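PDB 2JEX: regulatory protein E2 from Bovine papillomavirus type 1, which probably regulates viral transcription and, with protein E1, helps to initiate viral DNA replication, and is present here as its N-terminal transactivation domain. Local coordinates for residues R115-E120 with V188-R193; V10-Q15 with R37-L42; A45-G50 with P60-C65; G88-S93 with F110-R115. The protein carries 1 engineered substitution. One frame throughout, in Å; residues are numbered along the deposited sequence.

Interaction 1: residues R115-E120 with V188-R193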
loop_
_atom_site.group_PDB
_atom_site.type_symbol
_atom_site.label_atom_id
_atom_site.label_comp_id
_atom_site.label_asym_id
_atom_site.label_seq_id
_atom_site.Cartn_x
_atom_site.Cartn_y
_atom_site.Cartn_z
ATOM N N ARG A 115 9.046 -9.288 3.024
ATOM C CA ARG A 115 9.526 -10.666 3.023
ATOM C C ARG A 115 8.384 -11.641 2.808
ATOM O O ARG A 115 7.218 -11.310 3.030
ATOM C CB ARG A 115 10.296 -10.999 4.305
ATOM C CG ARG A 115 9.429 -11.178 5.518
ATOM C CD ARG A 115 10.286 -11.211 6.750
ATOM N NE ARG A 115 9.485 -11.475 7.937
ATOM C CZ ARG A 115 8.924 -10.538 8.693
ATOM N NH1 ARG A 115 9.055 -9.247 8.389
ATOM N NH2 ARG A 115 8.226 -10.893 9.761
ATOM N N VAL A 116 8.725 -12.848 2.373
ATOM C CA VAL A 116 7.712 -13.849 2.078
ATOM C C VAL A 116 7.536 -14.820 3.246
ATOM O O VAL A 116 8.498 -15.407 3.748
ATOM C CB VAL A 116 8.004 -14.593 0.733
ATOM C CG1 VAL A 116 7.010 -15.716 0.504
ATOM C CG2 VAL A 116 7.969 -13.603 -0.453
ATOM N N VAL A 117 6.288 -14.961 3.676
ATOM C CA VAL A 117 5.898 -15.994 4.629
ATOM C C VAL A 117 5.251 -17.159 3.857
ATOM O O VAL A 117 4.391 -16.948 2.997
ATOM C CB VAL A 117 4.972 -15.401 5.729
ATOM C CG1 VAL A 117 4.358 -16.481 6.590
ATOM C CG2 VAL A 117 5.775 -14.439 6.613
ATOM N N GLU A 118 5.701 -18.376 4.142
ATOM C CA GLU A 118 5.182 -19.567 3.468
ATOM C C GLU A 118 4.364 -20.441 4.411
ATOM O O GLU A 118 4.812 -20.771 5.510
ATOM C CB GLU A 118 6.309 -20.403 2.845
ATOM C CG GLU A 118 5.776 -21.601 2.046
ATOM C CD GLU A 118 6.864 -22.552 1.546
ATOM O OE1 GLU A 118 6.762 -22.959 0.364
ATOM O OE2 GLU A 118 7.801 -22.896 2.318
ATOM N N VAL A 119 3.162 -20.805 3.975
ATOM C CA VAL A 119 2.298 -21.688 4.756
ATOM C C VAL A 119 2.073 -23.000 4.007
ATOM O O VAL A 119 1.694 -23.003 2.834
ATOM C CB VAL A 119 0.945 -21.024 5.140
ATOM C CG1 VAL A 119 0.125 -21.957 6.034
ATOM C CG2 VAL A 119 1.184 -19.725 5.875
ATOM N N GLU A 120 2.326 -24.103 4.695
ATOM C CA GLU A 120 2.138 -25.440 4.144
ATOM C C GLU A 120 0.946 -26.073 4.843
ATOM O O GLU A 120 0.863 -26.068 6.071
ATOM C CB GLU A 120 3.402 -26.282 4.352
ATOM C CG GLU A 120 3.322 -27.698 3.801
ATOM C CD GLU A 120 4.251 -28.654 4.536
ATOM O OE1 GLU A 120 3.932 -29.032 5.684
ATOM O OE2 GLU A 120 5.296 -29.035 3.971
ATOM N N VAL A 188 3.864 -22.740 9.464
ATOM C CA VAL A 188 4.160 -21.389 9.000
ATOM C C VAL A 188 5.661 -21.146 9.113
ATOM O O VAL A 188 6.242 -21.292 10.198
ATOM C CB VAL A 188 3.410 -20.345 9.857
ATOM C CG1 VAL A 188 3.676 -18.939 9.349
ATOM C CG2 VAL A 188 1.920 -20.642 9.891
ATOM N N ARG A 189 6.284 -20.805 7.990
ATOM C CA ARG A 189 7.684 -20.413 7.968
ATOM C C ARG A 189 7.754 -18.914 7.691
ATOM O O ARG A 189 7.283 -18.445 6.644
ATOM C CB ARG A 189 8.461 -21.228 6.923
ATOM C CG ARG A 189 9.797 -20.615 6.512
ATOM C CD ARG A 189 10.787 -21.646 5.984
ATOM N NE ARG A 189 11.865 -21.896 6.944
ATOM C CZ ARG A 189 12.158 -23.080 7.477
ATOM N NH1 ARG A 189 11.467 -24.166 7.148
ATOM N NH2 ARG A 189 13.158 -23.182 8.336
ATOM N N ASP A 190 8.313 -18.164 8.640
ATOM C CA ASP A 190 8.377 -16.707 8.525
ATOM C C ASP A 190 9.748 -16.219 8.047
ATOM O O ASP A 190 9.828 -15.449 7.058
ATOM C CB ASP A 190 7.963 -16.030 9.845
ATOM C CG ASP A 190 8.071 -14.498 9.798
ATOM O OD1 ASP A 190 8.247 -13.914 8.705
ATOM O OD2 ASP A 190 7.986 -13.871 10.878
ATOM N N GLN A 191 10.800 -16.637 8.758
ATOM C CA GLN A 191 12.190 -16.320 8.408
ATOM C C GLN A 191 13.089 -17.497 8.797
ATOM O O GLN A 191 13.508 -18.283 7.944
ATOM C CB GLN A 191 12.692 -15.031 9.099
ATOM C CG GLN A 191 11.955 -13.752 8.711
ATOM C CD GLN A 191 12.563 -12.498 9.318
ATOM O OE1 GLN A 191 12.116 -12.019 10.363
ATOM N NE2 GLN A 191 13.580 -11.951 8.656
ATOM N N ASP A 192 13.377 -17.604 10.093
ATOM C CA ASP A 192 14.160 -18.716 10.636
ATOM C C ASP A 192 13.367 -19.521 11.665
ATOM O O ASP A 192 13.908 -20.412 12.316
ATOM C CB ASP A 192 15.495 -18.225 11.222
ATOM C CG ASP A 192 15.328 -17.090 12.236
ATOM O OD1 ASP A 192 14.380 -16.273 12.109
ATOM O OD2 ASP A 192 16.177 -17.004 13.154
ATOM N N ARG A 193 12.079 -19.212 11.788
ATOM C CA ARG A 193 11.188 -19.896 12.719
ATOM C C ARG A 193 10.080 -20.631 11.971
ATOM O O ARG A 193 9.556 -20.141 10.969
ATOM C CB ARG A 193 10.587 -18.904 13.728
ATOM C CG ARG A 193 11.637 -18.066 14.475
ATOM C CD ARG A 193 11.092 -17.381 15.783
ATOM N NE ARG A 193 12.311 -16.520 16.290
ATOM C CZ ARG A 193 12.320 -15.727 17.379
ATOM N NH1 ARG A 193 11.171 -15.656 18.114
ATOM N NH2 ARG A 193 13.509 -15.094 17.819
#
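OD1 of D190 takes two N-H groups from the guanidinium of R115: NE at 2.8 Å and, more weakly, NH2 at 3.2 Å. The same NH2 also gives D190 OD2 a nearly straight bond of 3.2 Å (169°) on the syn lone pair of that oxygen. R115 therefore meets the carboxylate side-on, and the two flat groups lie nearly coplanar, 28° apart. R115 CG sits between the backbone N and the carbonyl carbon (chi1 74°), and from there the chain runs extended as far as NE. Q191 crosses it at about a right angle, with Q191 CG 3.4 Å from R115 NE and OE1 over one face of the guanidinium, toward its rim.

Further along, strands 110-120 and 186-189 run antiparallel. E118 and R189 form a hydrogen-bonded pair: E118 N to R189 O is 3.0 Å and R189 N to E118 O is 2.9 Å. Next comes the non-hydrogen-bonded pair V119 and V188, whose side chains lie side by side on the face where F173 of helix 173-180 packs; V188 CG1 also touches V117 CG1 at 3.8 Å.

Beyond R189, where the strand gives way to a loop, the salt bridge continues the contact between the segments. D190 and A150 O, which also binds R115 NH2, together help to fix the guanidinium, and the two opposite charges probably balance.

Interaction 2: residues V10-Q15 with R37-L42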
loop_
_atom_site.group_PDB
_atom_site.type_symbol
_atom_site.label_atom_id
_atom_site.label_comp_id
_atom_site.label_asym_id
_atom_site.label_seq_id
_atom_site.Cartn_x
_atom_site.Cartn_y
_atom_site.Cartn_z
ATOM N N VAL A 10 1.860 19.165 -18.123
ATOM C CA VAL A 10 2.845 19.324 -17.047
ATOM C C VAL A 10 2.663 18.263 -15.952
ATOM O O VAL A 10 3.643 17.686 -15.477
ATOM C CB VAL A 10 2.815 20.762 -16.442
ATOM C CG1 VAL A 10 3.827 20.908 -15.310
ATOM C CG2 VAL A 10 3.091 21.807 -17.523
ATOM N N ALA A 11 1.410 18.004 -15.579
ATOM C CA ALA A 11 1.076 17.017 -14.556
ATOM C C ALA A 11 1.438 15.586 -14.968
ATOM O O ALA A 11 1.894 14.793 -14.135
ATOM C CB ALA A 11 -0.382 17.111 -14.190
ATOM N N GLN A 12 1.239 15.268 -16.245
ATOM C CA GLN A 12 1.611 13.961 -16.792
ATOM C C GLN A 12 3.126 13.812 -16.961
ATOM O O GLN A 12 3.685 12.737 -16.722
ATOM C CB GLN A 12 0.912 13.729 -18.129
ATOM C CG GLN A 12 -0.569 13.480 -18.001
ATOM C CD GLN A 12 -1.302 13.659 -19.311
ATOM O OE1 GLN A 12 -0.918 14.483 -20.140
ATOM N NE2 GLN A 12 -2.375 12.893 -19.502
ATOM N N GLU A 13 3.770 14.902 -17.387
ATOM C CA GLU A 13 5.221 14.974 -17.560
ATOM C C GLU A 13 5.954 14.895 -16.221
ATOM O O GLU A 13 7.046 14.340 -16.145
ATOM C CB GLU A 13 5.597 16.274 -18.282
ATOM C CG GLU A 13 6.937 16.250 -19.006
ATOM C CD GLU A 13 6.822 15.745 -20.434
ATOM O OE1 GLU A 13 7.201 16.497 -21.362
ATOM O OE2 GLU A 13 6.345 14.606 -20.635
ATOM N N THR A 14 5.355 15.467 -15.179
ATOM C CA THR A 14 5.895 15.415 -13.818
ATOM C C THR A 14 5.948 13.979 -13.277
ATOM O O THR A 14 6.954 13.571 -12.680
ATOM C CB THR A 14 5.097 16.334 -12.855
ATOM O OG1 THR A 14 5.247 17.695 -13.269
ATOM C CG2 THR A 14 5.605 16.209 -11.431
ATOM N N GLN A 15 4.868 13.227 -13.497
ATOM C CA GLN A 15 4.797 11.820 -13.124
ATOM C C GLN A 15 5.857 11.019 -13.873
ATOM O O GLN A 15 6.572 10.214 -13.267
ATOM C CB GLN A 15 3.411 11.248 -13.424
ATOM C CG GLN A 15 2.296 11.739 -12.520
ATOM C CD GLN A 15 0.923 11.499 -13.127
ATOM O OE1 GLN A 15 0.463 10.361 -13.242
ATOM N NE2 GLN A 15 0.265 12.577 -13.520
ATOM N N ARG A 37 -3.009 13.820 -8.715
ATOM C CA ARG A 37 -4.214 14.522 -8.287
ATOM C C ARG A 37 -4.666 15.552 -9.320
ATOM O O ARG A 37 -5.826 15.553 -9.740
ATOM C CB ARG A 37 -3.948 15.211 -6.954
ATOM C CG ARG A 37 -5.078 16.093 -6.473
ATOM C CD ARG A 37 -4.752 16.692 -5.125
ATOM N NE ARG A 37 -5.862 17.479 -4.593
ATOM C CZ ARG A 37 -5.905 17.969 -3.360
ATOM N NH1 ARG A 37 -4.893 17.760 -2.531
ATOM N NH2 ARG A 37 -6.955 18.677 -2.956
ATOM N N THR A 38 -3.740 16.428 -9.705
ATOM C CA THR A 38 -3.972 17.444 -10.715
ATOM C C THR A 38 -4.493 16.810 -12.013
ATOM O O THR A 38 -5.567 17.175 -12.465
ATOM C CB THR A 38 -2.694 18.307 -10.937
ATOM O OG1 THR A 38 -2.269 18.839 -9.675
ATOM C CG2 THR A 38 -2.944 19.467 -11.924
ATOM N N GLU A 39 -3.773 15.826 -12.560
ATOM C CA GLU A 39 -4.178 15.158 -13.813
ATOM C C GLU A 39 -5.611 14.628 -13.776
ATOM O O GLU A 39 -6.411 14.911 -14.664
ATOM C CB GLU A 39 -3.214 14.020 -14.185
ATOM C CG GLU A 39 -3.660 13.212 -15.415
ATOM C CD GLU A 39 -2.745 12.035 -15.741
ATOM O OE1 GLU A 39 -1.932 11.636 -14.882
ATOM O OE2 GLU A 39 -2.838 11.504 -16.865
ATOM N N ASN A 40 -5.934 13.871 -12.743
ATOM C CA ASN A 40 -7.244 13.264 -12.651
ATOM C C ASN A 40 -8.346 14.217 -12.249
ATOM O O ASN A 40 -9.512 13.963 -12.548
ATOM C CB ASN A 40 -7.199 12.035 -11.754
ATOM C CG ASN A 40 -6.391 10.937 -12.366
ATOM O OD1 ASN A 40 -6.857 10.240 -13.264
ATOM N ND2 ASN A 40 -5.153 10.801 -11.923
ATOM N N THR A 41 -7.980 15.314 -11.587
ATOM C CA THR A 41 -8.934 16.370 -11.273
ATOM C C THR A 41 -9.347 17.085 -12.555
ATOM O O THR A 41 -10.540 17.281 -12.784
ATOM C CB THR A 41 -8.368 17.388 -10.235
ATOM O OG1 THR A 41 -8.070 16.702 -9.010
ATOM C CG2 THR A 41 -9.366 18.496 -9.955
ATOM N N LEU A 42 -8.364 17.455 -13.380
ATOM C CA LEU A 42 -8.623 18.174 -14.627
ATOM C C LEU A 42 -9.456 17.299 -15.551
ATOM O O LEU A 42 -10.431 17.756 -16.143
ATOM C CB LEU A 42 -7.317 18.572 -15.331
ATOM C CG LEU A 42 -6.246 19.401 -14.609
ATOM C CD1 LEU A 42 -4.908 19.179 -15.297
ATOM C CD2 LEU A 42 -6.591 20.897 -14.551
#
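A11 and E39 mark where helices 4-21 and 26-48 come together, with CA atoms 5.6 Å apart. The short helical segments run roughly antiparallel, at 145°, and their axes approach to 8.8 Å, with the small A11 at the point of contact. A11 CB rests 4.0 Å from E39 N and also touches T38 CG2. The hydroxyl of T38 is bonded back to T34 O in its own helix.

The polar work is done by E39. Its CG stands anti to the backbone N (chi1 175°) and the chain beyond is extended, reaching across to two glutamines one helical turn apart. Q12 NE2 donates to E39 OE2 at 3.0 Å, and Q15 NE2 to E39 OE1 at 2.8 Å. Both donors come from above the carboxylate plane, although each oxygen lies close to the amide plane of its glutamine. Q15 NE2 gives a second bond to A11 O in its own helix, at 2.8 Å, with both contacts helping to fix the turn of the amide. Q15 OE1 also lies 3.2 Å from E39 OE1, but these are two acceptors and form no hydrogen bond.

Each carboxylate oxygen thus has its own amide donor. The negative charge is met here by neutral N-H groups, which probably stabilise it by hydrogen bonding without forming an ion pair between the helices.

Interaction 3: residues A45-G50 with P60-C65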
loop_
_atom_site.group_PDB
_atom_site.type_symbol
_atom_site.label_atom_id
_atom_site.label_comp_id
_atom_site.label_asym_id
_atom_site.label_seq_id
_atom_site.Cartn_x
_atom_site.Cartn_y
_atom_site.Cartn_z
ATOM N N ALA A 45 -12.959 17.054 -14.280
ATOM C CA ALA A 45 -13.618 18.314 -14.594
ATOM C C ALA A 45 -13.972 18.412 -16.088
ATOM O O ALA A 45 -15.011 18.951 -16.447
ATOM C CB ALA A 45 -12.746 19.483 -14.176
ATOM N N ALA A 46 -13.097 17.885 -16.940
ATOM C CA ALA A 46 -13.337 17.822 -18.374
ATOM C C ALA A 46 -14.540 16.928 -18.688
ATOM O O ALA A 46 -15.385 17.290 -19.503
ATOM C CB ALA A 46 -12.091 17.321 -19.090
ATOM N N ARG A 47 -14.609 15.775 -18.014
ATOM C CA ARG A 47 -15.706 14.811 -18.146
ATOM C C ARG A 47 -17.090 15.396 -17.799
ATOM O O ARG A 47 -18.075 15.181 -18.540
ATOM C CB ARG A 47 -15.392 13.565 -17.311
ATOM C CG ARG A 47 -16.073 12.283 -17.777
ATOM C CD ARG A 47 -15.860 11.985 -19.272
ATOM N NE ARG A 47 -17.068 11.373 -19.823
ATOM C CZ ARG A 47 -17.842 11.922 -20.762
ATOM N NH1 ARG A 47 -17.538 13.101 -21.307
ATOM N NH2 ARG A 47 -18.922 11.273 -21.177
ATOM N N LYS A 48 -17.156 16.165 -16.708
ATOM C CA LYS A 48 -18.393 16.862 -16.300
ATOM C C LYS A 48 -18.897 17.814 -17.365
ATOM O O LYS A 48 -20.099 18.060 -17.467
ATOM C CB LYS A 48 -18.198 17.645 -14.990
ATOM C CG LYS A 48 -17.879 16.790 -13.732
ATOM C CD LYS A 48 -19.069 15.928 -13.276
ATOM C CE LYS A 48 -18.968 14.490 -13.795
ATOM N NZ LYS A 48 -20.285 13.791 -13.729
ATOM N N LYS A 49 -17.961 18.346 -18.148
ATOM C CA LYS A 49 -18.253 19.319 -19.189
ATOM C C LYS A 49 -18.494 18.637 -20.542
ATOM O O LYS A 49 -18.719 19.305 -21.568
ATOM C CB LYS A 49 -17.129 20.361 -19.250
ATOM C CG LYS A 49 -17.050 21.198 -17.971
ATOM C CD LYS A 49 -15.694 21.864 -17.779
ATOM C CE LYS A 49 -15.551 22.448 -16.360
ATOM N NZ LYS A 49 -15.377 21.397 -15.293
ATOM N N GLY A 50 -18.463 17.306 -20.530
ATOM C CA GLY A 50 -18.776 16.509 -21.713
ATOM C C GLY A 50 -17.585 16.249 -22.620
ATOM O O GLY A 50 -17.753 15.732 -23.738
ATOM N N PRO A 60 -10.721 9.476 -19.507
ATOM C CA PRO A 60 -11.367 8.301 -18.903
ATOM C C PRO A 60 -12.790 8.604 -18.416
ATOM O O PRO A 60 -13.142 9.771 -18.205
ATOM C CB PRO A 60 -10.480 7.991 -17.687
ATOM C CG PRO A 60 -9.179 8.652 -17.954
ATOM C CD PRO A 60 -9.476 9.848 -18.808
ATOM N N HIS A 61 -13.592 7.559 -18.239
ATOM C CA HIS A 61 -14.870 7.669 -17.538
ATOM C C HIS A 61 -14.720 8.482 -16.249
ATOM O O HIS A 61 -13.729 8.332 -15.525
ATOM C CB HIS A 61 -15.382 6.272 -17.202
ATOM C CG HIS A 61 -16.846 6.211 -16.883
ATOM N ND1 HIS A 61 -17.406 6.860 -15.801
ATOM C CD2 HIS A 61 -17.858 5.539 -17.483
ATOM C CE1 HIS A 61 -18.702 6.607 -15.761
ATOM N NE2 HIS A 61 -19.002 5.808 -16.770
ATOM N N SER A 62 -15.706 9.329 -15.962
ATOM C CA SER A 62 -15.671 10.211 -14.794
ATOM C C SER A 62 -15.481 9.469 -13.463
ATOM O O SER A 62 -14.754 9.945 -12.598
ATOM C CB SER A 62 -16.911 11.114 -14.743
ATOM O OG SER A 62 -18.049 10.398 -14.312
ATOM N N VAL A 63 -16.121 8.308 -13.317
ATOM C CA VAL A 63 -15.961 7.459 -12.129
ATOM C C VAL A 63 -14.487 7.042 -11.923
ATOM O O VAL A 63 -14.011 6.928 -10.792
ATOM C CB VAL A 63 -16.916 6.213 -12.189
ATOM C CG1 VAL A 63 -16.648 5.233 -11.059
ATOM C CG2 VAL A 63 -18.381 6.650 -12.149
ATOM N N VAL A 64 -13.780 6.839 -13.033
ATOM C CA VAL A 64 -12.379 6.445 -13.034
ATOM C C VAL A 64 -11.479 7.615 -12.635
ATOM O O VAL A 64 -10.636 7.465 -11.738
ATOM C CB VAL A 64 -11.971 5.870 -14.412
ATOM C CG1 VAL A 64 -10.461 5.777 -14.560
ATOM C CG2 VAL A 64 -12.619 4.512 -14.629
ATOM N N CYS A 65 -11.658 8.768 -13.298
ATOM C CA CYS A 65 -10.917 9.991 -12.971
ATOM C C CYS A 65 -11.148 10.384 -11.513
ATOM O O CYS A 65 -10.223 10.789 -10.824
ATOM C CB CYS A 65 -11.367 11.170 -13.843
ATOM S SG CYS A 65 -11.113 11.070 -15.617
#
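This is side-chain packing at the surface, where R47, near the end of helix 26-48, and K48 after it meet S62 in the first turn of helix 62-83. No hydrogen bond crosses between the two segments. The closest approach is R47 CG to S62 CB, 3.4 Å, with the CA atoms of these two residues 5.7 Å apart. R47 CG is anti to its backbone N (chi1 -155°), and a bend at chi2 (52°) carries CD over to P60 O at 3.7 Å. The aliphatic part of the arginine therefore lies against the start of the second helix, while its polar end turns back: NH1 is bonded to V51 O. From the next position K48 brings CE to within 4.1 Å of S62 CB, a looser touch.

Both helix ends carry a recognised cap. G50, with positive phi, closes helix 26-48 in a Schellman motif, and G50 N bonds R47 O at 2.9 Å. H61 is the N-cap of helix 62-83; its ND1 accepts from V63 N at 3.1 Å, with the donor in the ring plane.

The small two-stranded sheet 53-54 and 57-58 lies on the connection between these ends, and R47 also packs on T52 and V59 there. One turn back along helix 26-48, L43 receives P60 and C65 while Y44 receives S62, so the first turn of helix 62-83 also packs on helix 26-48.

Interaction 4: residues G88-S93 with F110-R115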
loop_
_atom_site.group_PDB
_atom_site.type_symbol
_atom_site.label_atom_id
_atom_site.label_comp_id
_atom_site.label_asym_id
_atom_site.label_seq_id
_atom_site.Cartn_x
_atom_site.Cartn_y
_atom_site.Cartn_z
ATOM N N GLY A 88 9.788 11.131 8.287
ATOM C CA GLY A 88 9.976 11.859 7.030
ATOM C C GLY A 88 11.400 11.848 6.501
ATOM O O GLY A 88 11.609 11.905 5.284
ATOM N N ASP A 89 12.364 11.766 7.425
ATOM C CA ASP A 89 13.806 11.751 7.129
ATOM C C ASP A 89 14.267 10.495 6.384
ATOM O O ASP A 89 15.218 10.542 5.594
ATOM C CB ASP A 89 14.613 11.859 8.435
ATOM C CG ASP A 89 14.814 13.296 8.904
ATOM O OD1 ASP A 89 14.055 14.197 8.479
ATOM O OD2 ASP A 89 15.747 13.519 9.713
ATOM N N GLU A 90 13.600 9.377 6.670
ATOM C CA GLU A 90 13.932 8.058 6.126
ATOM C C GLU A 90 13.905 8.026 4.592
ATOM O O GLU A 90 13.285 8.888 3.968
ATOM C CB GLU A 90 12.946 7.018 6.677
ATOM C CG GLU A 90 12.853 6.967 8.201
ATOM C CD GLU A 90 11.840 5.951 8.702
ATOM O OE1 GLU A 90 11.537 5.966 9.921
ATOM O OE2 GLU A 90 11.345 5.137 7.885
ATOM N N PRO A 91 14.580 7.035 3.976
ATOM C CA PRO A 91 14.468 6.893 2.525
ATOM C C PRO A 91 13.135 6.257 2.127
ATOM O O PRO A 91 12.723 5.265 2.724
ATOM C CB PRO A 91 15.632 5.960 2.159
ATOM C CG PRO A 91 16.395 5.714 3.433
ATOM C CD PRO A 91 15.468 6.012 4.555
ATOM N N TRP A 92 12.474 6.839 1.134
ATOM C CA TRP A 92 11.196 6.347 0.634
ATOM C C TRP A 92 11.275 6.234 -0.869
ATOM O O TRP A 92 11.545 7.212 -1.553
ATOM C CB TRP A 92 10.055 7.303 1.008
ATOM C CG TRP A 92 9.736 7.300 2.460
ATOM C CD1 TRP A 92 10.293 8.092 3.428
ATOM C CD2 TRP A 92 8.791 6.459 3.125
ATOM N NE1 TRP A 92 9.750 7.796 4.653
ATOM C CE2 TRP A 92 8.829 6.792 4.499
ATOM C CE3 TRP A 92 7.916 5.447 2.696
ATOM C CZ2 TRP A 92 8.021 6.153 5.448
ATOM C CZ3 TRP A 92 7.111 4.809 3.643
ATOM C CH2 TRP A 92 7.172 5.169 5.001
ATOM N N SER A 93 11.033 5.041 -1.387
ATOM C CA SER A 93 11.017 4.846 -2.827
ATOM C C SER A 93 9.613 5.049 -3.411
ATOM O O SER A 93 8.634 5.311 -2.687
ATOM C CB SER A 93 11.542 3.456 -3.172
ATOM O OG SER A 93 10.629 2.482 -2.719
ATOM N N PHE A 110 1.537 2.874 5.190
ATOM C CA PHE A 110 2.721 2.732 4.358
ATOM C C PHE A 110 3.635 1.652 4.931
ATOM O O PHE A 110 3.639 1.401 6.142
ATOM C CB PHE A 110 3.424 4.082 4.169
ATOM C CG PHE A 110 2.528 5.148 3.582
ATOM C CD1 PHE A 110 1.986 6.147 4.391
ATOM C CD2 PHE A 110 2.197 5.136 2.226
ATOM C CE1 PHE A 110 1.145 7.120 3.860
ATOM C CE2 PHE A 110 1.353 6.115 1.681
ATOM C CZ PHE A 110 0.823 7.107 2.496
ATOM N N LYS A 111 4.377 0.982 4.051
ATOM C CA LYS A 111 5.082 -0.243 4.429
ATOM C C LYS A 111 6.441 -0.373 3.762
ATOM O O LYS A 111 6.561 -0.194 2.552
ATOM C CB LYS A 111 4.242 -1.485 4.095
ATOM C CG LYS A 111 2.755 -1.373 4.377
ATOM C CD LYS A 111 2.089 -2.726 4.260
ATOM C CE LYS A 111 0.646 -2.647 3.833
ATOM N NZ LYS A 111 -0.118 -1.465 4.331
ATOM N N LYS A 112 7.462 -0.691 4.558
ATOM C CA LYS A 112 8.792 -1.017 4.029
ATOM C C LYS A 112 9.318 -2.326 4.631
ATOM O O LYS A 112 8.909 -2.723 5.727
ATOM C CB LYS A 112 9.778 0.129 4.272
ATOM C CG LYS A 112 9.382 1.462 3.612
ATOM C CD LYS A 112 10.528 2.459 3.573
ATOM C CE LYS A 112 10.736 3.104 4.929
ATOM N NZ LYS A 112 11.502 4.384 4.847
ATOM N N GLY A 113 10.216 -2.991 3.907
ATOM C CA GLY A 113 10.839 -4.226 4.384
ATOM C C GLY A 113 9.986 -5.452 4.101
ATOM O O GLY A 113 9.384 -6.019 5.008
ATOM N N ALA A 114 9.935 -5.848 2.833
ATOM C CA ALA A 114 9.094 -6.961 2.400
ATOM C C ALA A 114 9.807 -8.288 2.591
ATOM O O ALA A 114 11.024 -8.397 2.358
ATOM C CB ALA A 114 8.687 -6.792 0.933
ATOM N N ARG A 115 9.046 -9.288 3.024
ATOM C CA ARG A 115 9.526 -10.666 3.023
ATOM C C ARG A 115 8.384 -11.641 2.808
ATOM O O ARG A 115 7.218 -11.310 3.030
ATOM C CB ARG A 115 10.296 -10.999 4.305
ATOM C CG ARG A 115 9.429 -11.178 5.518
ATOM C CD ARG A 115 10.286 -11.211 6.750
ATOM N NE ARG A 115 9.485 -11.475 7.937
ATOM C CZ ARG A 115 8.924 -10.538 8.693
ATOM N NH1 ARG A 115 9.055 -9.247 8.389
ATOM N NH2 ARG A 115 8.226 -10.893 9.761
#
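K112, near the start of strand 110-120, reaches over the indole of W92 in the connection between helices 62-83 and 99-103, joining that loop to the sheet by a cation-pi contact. NZ sits 3.7 Å from the centroid of the five-membered ring of W92, 15° off the ring normal. Its neighbour K112 CE lies 4.0 Å above the centroid of the six-membered ring, a CH-pi contact with CE almost on the ring normal, so the lysine end passes over the indole face.

A bend at chi3 (-77°) places CE over the ring. Two acceptors hold NZ above the indole: P91 O at 2.6 Å and E90 OE2 at 3.1 Å, the latter a salt bridge that uses the anti lone pair of the carboxylate. The ammonium thus meets a carbonyl, a carboxylate and an aromatic face, surroundings that would probably favour its charged form.

F110 adds an apolar touch, its CB 3.8 Å from W92 CZ3, while its side chain also reaches M75, L79 and L82 of helix 62-83. The indole itself is fixed by a bond from NE1 to F87 O and by an edge-to-face meeting with Y138 of strand 128-140.

An ammonium over a tryptophan face is a cation-pi contact, here combined with a salt bridge to E90; it stands where the helical part of the transactivation domain meets its beta-sheet part.

How the interactions relate
Along the chain come interactions 2, 3, 4 and 1, in that order. The first two share helix 26-48, lie 14 Å apart between centres and touch where N40 CB packs on C65 O; together they tie helices 4-21, 26-48 and 62-83 into the helical part of the domain. Interactions 4 and 1, centres 21 Å apart, share strand 110-120, their segments overlapping at R115, which makes contact only in interaction 1 of the two: one meets the loop near the start of the strand, the other its neighbour 186-189 in the seven-stranded sheet. Interactions 3 and 1 lie about 45 Å apart between centres, so the set spans an elongated domain, with interaction 4 near its middle.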